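PDB 5NOA: family 88 glycosyl hydrolase from Bacteroides thetaiotaomicron, which probably cleaves sugar linkages at the ends of complex plant glycans, such as the rhamnose caps of arabinogalactan proteins, as a lyase or hydrolase of a gut bacterium. Local coordinates for residues G42-N47 with L78-G83. Residues are numbered along the deposited sequence; the frame is centred on the assembly and turned at random.
Sequences GYWQTN and LEYSKG
Gln45 and Tyr80 mark the closest approach of the two helical segments 42-47 and 78-83, with their CA atoms 7.8 Å apart. At that spacing the two segments touch through side chains alone. The Gln45 chain, extended beyond its CG, runs antiparallel to the Tyr80 side chain and lies over one face of its ring. Gln45 CG sits 3.6 Å from the centroid of the Tyr80 ring, only 1° off the normal, a CH-pi contact. The Gln45 amide lies near Tyr80 CG and CB, stacked on the ring with the two planes 14° apart. Gln45 NE2 comes within 3.6 Å of Tyr80 CD2, and it also bonds to Tyr61 OH, which helps to fix the amide. With Tyr80 CG anti to the backbone N (chi1 -165°), the ring reaches across to helix 29-47. Tyr80 OH ends 4.1 Å from Trp44 NE1, and a water joins the two. The water accepts from Trp44 NE1 at 3.1 Å and donates to Tyr80 OH at 2.7 Å. Tyr80 OH is also hydrogen-bonded to His48 O. A leucine in place of Tyr80 would probably leave the bridging water without one of its mates, His48 O without this bond, and the Gln45 chain without a flat surface to lie on. The contact joins helix 29-47 to helix 75-87 within the mostly helical chain, consistent with the (alpha/alpha)6 barrel of family 88. Helix 56-72 supplies Tyr61, which also stacks on Trp44, while Trp44 touches Val361 of helix 358-377 and Leu78 packs on helix 120-130.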
ATOM      1  N   GLY A  42      -4.077  16.221  -9.669  1.00  9.97           N
ATOM      2  CA  GLY A  42      -3.938  17.664  -9.816  1.00 11.26           C
ATOM      3  C   GLY A  42      -4.345  18.421  -8.569  1.00 10.50           C
ATOM      4  O   GLY A  42      -3.652  19.380  -8.156  1.00 12.08           O
ATOM      5  N   TYR A  43      -5.474  18.034  -7.965  1.00  9.85           N
ATOM      6  CA  TYR A  43      -5.936  18.671  -6.726  1.00 10.55           C
ATOM      7  C   TYR A  43      -4.830  18.541  -5.666  1.00  9.88           C
ATOM      8  O   TYR A  43      -4.499  19.506  -4.963  1.00 11.20           O
ATOM      9  CB  TYR A  43      -7.254  18.049  -6.271  1.00 11.73           C
ATOM     10  CG  TYR A  43      -7.740  18.570  -4.963  1.00 13.06           C
ATOM     11  CD1 TYR A  43      -8.512  19.709  -4.872  1.00 13.53           C
ATOM     12  CD2 TYR A  43      -7.400  17.928  -3.789  1.00 13.74           C
ATOM     13  CE1 TYR A  43      -8.962  20.171  -3.643  1.00 15.34           C
ATOM     14  CE2 TYR A  43      -7.822  18.384  -2.557  1.00 15.67           C
ATOM     15  CZ  TYR A  43      -8.595  19.510  -2.488  1.00 15.40           C
ATOM     16  OH  TYR A  43      -9.005  19.949  -1.269  1.00 22.63           O
ATOM     17  N   TRP A  44      -4.318  17.325  -5.528  1.00  9.56           N
ATOM     18  CA  TRP A  44      -3.327  17.099  -4.487  1.00  9.28           C
ATOM     19  C   TRP A  44      -2.082  17.970  -4.728  1.00  8.73           C
ATOM     20  O   TRP A  44      -1.580  18.663  -3.834  1.00 10.54           O
ATOM     21  CB  TRP A  44      -2.948  15.637  -4.379  1.00 10.23           C
ATOM     22  CG  TRP A  44      -1.992  15.439  -3.309  1.00 12.68           C
ATOM     23  CD1 TRP A  44      -0.623  15.389  -3.440  1.00 14.75           C
ATOM     24  CD2 TRP A  44      -2.264  15.379  -1.937  1.00 13.81           C
ATOM     25  NE1 TRP A  44      -0.037  15.286  -2.235  1.00 15.71           N
ATOM     26  CE2 TRP A  44      -1.006  15.238  -1.273  1.00 13.34           C
ATOM     27  CE3 TRP A  44      -3.422  15.403  -1.180  1.00 16.12           C
ATOM     28  CZ2 TRP A  44      -0.893  15.200   0.108  1.00 16.10           C
ATOM     29  CZ3 TRP A  44      -3.292  15.287   0.238  1.00 18.10           C
ATOM     30  CH2 TRP A  44      -2.040  15.189   0.833  1.00 16.30           C
ATOM     31  N   GLN A  45      -1.568  17.924  -5.945  1.00  9.12           N
ATOM     32  CA  GLN A  45      -0.315  18.645  -6.232  1.00  9.94           C
ATOM     33  C   GLN A  45      -0.476  20.169  -6.157  1.00 11.04           C
ATOM     34  O   GLN A  45       0.410  20.864  -5.663  1.00 12.68           O
ATOM     35  CB  GLN A  45       0.281  18.187  -7.550  1.00  9.81           C
ATOM     36  CG  GLN A  45       0.739  16.746  -7.476  1.00  9.20           C
ATOM     37  CD  GLN A  45       1.332  16.173  -8.747  1.00  9.79           C
ATOM     38  OE1 GLN A  45       1.437  16.852  -9.773  1.00 12.49           O
ATOM     39  NE2 GLN A  45       1.705  14.894  -8.698  1.00  9.99           N
ATOM     40  N   THR A  46      -1.651  20.649  -6.583  1.00 11.22           N
ATOM     41  CA  THR A  46      -1.960  22.074  -6.473  1.00 12.76           C
ATOM     42  C   THR A  46      -1.956  22.540  -5.035  1.00 13.66           C
ATOM     43  O   THR A  46      -1.504  23.646  -4.725  1.00 15.21           O
ATOM     44  CB  THR A  46      -3.330  22.379  -7.134  1.00 14.25           C
ATOM     45  OG1 THR A  46      -3.183  22.176  -8.533  1.00 17.83           O
ATOM     46  CG2 THR A  46      -3.803  23.789  -6.862  1.00 16.87           C
ATOM     47  N   ASN A  47      -2.503  21.716  -4.158  1.00 11.85           N
ATOM     48  CA  ASN A  47      -2.631  22.085  -2.767  1.00 13.15           C
ATOM     49  C   ASN A  47      -1.372  21.781  -1.925  1.00 12.45           C
ATOM     50  O   ASN A  47      -1.291  22.183  -0.781  1.00 16.17           O
ATOM     51  CB  ASN A  47      -3.891  21.408  -2.231  1.00 15.33           C
ATOM     52  CG  ASN A  47      -5.141  22.131  -2.677  1.00 18.24           C
ATOM     53  OD1 ASN A  47      -5.408  23.199  -2.170  1.00 26.49           O
ATOM     54  ND2 ASN A  47      -5.881  21.595  -3.647  1.00 18.20           N
ATOM     55  N   LEU A  78       5.964  13.108 -12.954  1.00 10.14           N
ATOM     56  CA  LEU A  78       7.363  12.695 -12.768  1.00 10.48           C
ATOM     57  C   LEU A  78       8.163  13.778 -12.059  1.00 10.11           C
ATOM     58  O   LEU A  78       8.909  13.511 -11.123  1.00 11.20           O
ATOM     59  CB  LEU A  78       7.991  12.355 -14.109  1.00 10.97           C
ATOM     60  CG  LEU A  78       9.470  11.957 -14.071  1.00 12.79           C
ATOM     61  CD1 LEU A  78       9.668  10.740 -13.177  1.00 14.47           C
ATOM     62  CD2 LEU A  78       9.965  11.679 -15.477  1.00 13.80           C
ATOM     63  N   GLU A  79       7.967  15.015 -12.494  1.00 11.20           N
ATOM     64  CA  GLU A  79       8.667  16.116 -11.879  1.00 11.99           C
ATOM     65  C   GLU A  79       8.357  16.274 -10.396  1.00 10.94           C
ATOM     66  O   GLU A  79       9.238  16.608  -9.603  1.00 11.10           O
ATOM     67  CB  GLU A  79       8.427  17.413 -12.653  1.00 15.02           C
ATOM     68  CG  GLU A  79       9.080  17.374 -14.046  1.00 22.43           C
ATOM     69  CD  GLU A  79      10.530  16.841 -14.070  1.00 30.76           C
ATOM     70  OE1 GLU A  79      11.396  17.480 -13.420  1.00 34.55           O
ATOM     71  OE2 GLU A  79      10.808  15.785 -14.749  1.00 36.18           O
ATOM     72  N   TYR A  80       7.120  16.016 -10.005  1.00  9.74           N
ATOM     73  CA  TYR A  80       6.720  16.149  -8.618  1.00  9.13           C
ATOM     74  C   TYR A  80       7.419  15.133  -7.728  1.00  9.13           C
ATOM     75  O   TYR A  80       7.920  15.478  -6.668  1.00 10.20           O
ATOM     76  CB  TYR A  80       5.199  16.010  -8.526  1.00  8.96           C
ATOM     77  CG  TYR A  80       4.618  16.468  -7.211  1.00  8.62           C
ATOM     78  CD1 TYR A  80       4.390  17.796  -6.951  1.00  9.98           C
ATOM     79  CD2 TYR A  80       4.243  15.544  -6.232  1.00  9.09           C
ATOM     80  CE1 TYR A  80       3.864  18.228  -5.763  1.00 11.23           C
ATOM     81  CE2 TYR A  80       3.693  15.964  -5.052  1.00 10.35           C
ATOM     82  CZ  TYR A  80       3.492  17.298  -4.831  1.00 10.67           C
ATOM     83  OH  TYR A  80       2.919  17.698  -3.635  1.00 14.20           O
ATOM     84  N   SER A  81       7.463  13.867  -8.180  1.00  8.61           N
ATOM     85  CA  SER A  81       8.212  12.863  -7.409  1.00  8.90           C
ATOM     86  C   SER A  81       9.737  13.108  -7.410  1.00  8.51           C
ATOM     87  O   SER A  81      10.402  12.897  -6.389  1.00  9.88           O
ATOM     88  CB  SER A  81       7.881  11.445  -7.837  1.00  9.58           C
ATOM     89  OG  SER A  81       6.613  11.056  -7.383  1.00  9.74           O
ATOM     90  N   LYS A  82      10.294  13.547  -8.545  1.00  9.04           N
ATOM     91  CA  LYS A  82      11.715  13.885  -8.585  1.00 10.81           C
ATOM     92  C   LYS A  82      12.012  15.014  -7.597  1.00  9.62           C
ATOM     93  O   LYS A  82      13.023  14.964  -6.889  1.00 11.73           O
ATOM     94  CB  LYS A  82      12.142  14.358  -9.966  1.00 12.40           C
ATOM     95  CG  LYS A  82      12.309  13.260 -10.964  1.00 15.84           C
ATOM     96  CD  LYS A  82      12.743  13.872 -12.273  1.00 19.65           C
ATOM     97  CE  LYS A  82      12.980  12.825 -13.312  1.00 22.94           C
ATOM     98  NZ  LYS A  82      13.154  13.502 -14.631  1.00 24.92           N
ATOM     99  N   GLY A  83      11.126  16.005  -7.519  1.00 10.06           N
ATOM    100  CA  GLY A  83      11.351  17.110  -6.593  1.00 10.90           C
ATOM    101  C   GLY A  83      11.361  16.658  -5.147  1.00  9.91           C
ATOM    102  O   GLY A  83      12.182  17.105  -4.338  1.00 11.06           O
TER
HETATM  103  O   HOH W   1       2.921  16.093  -1.522  1.00 18.39           O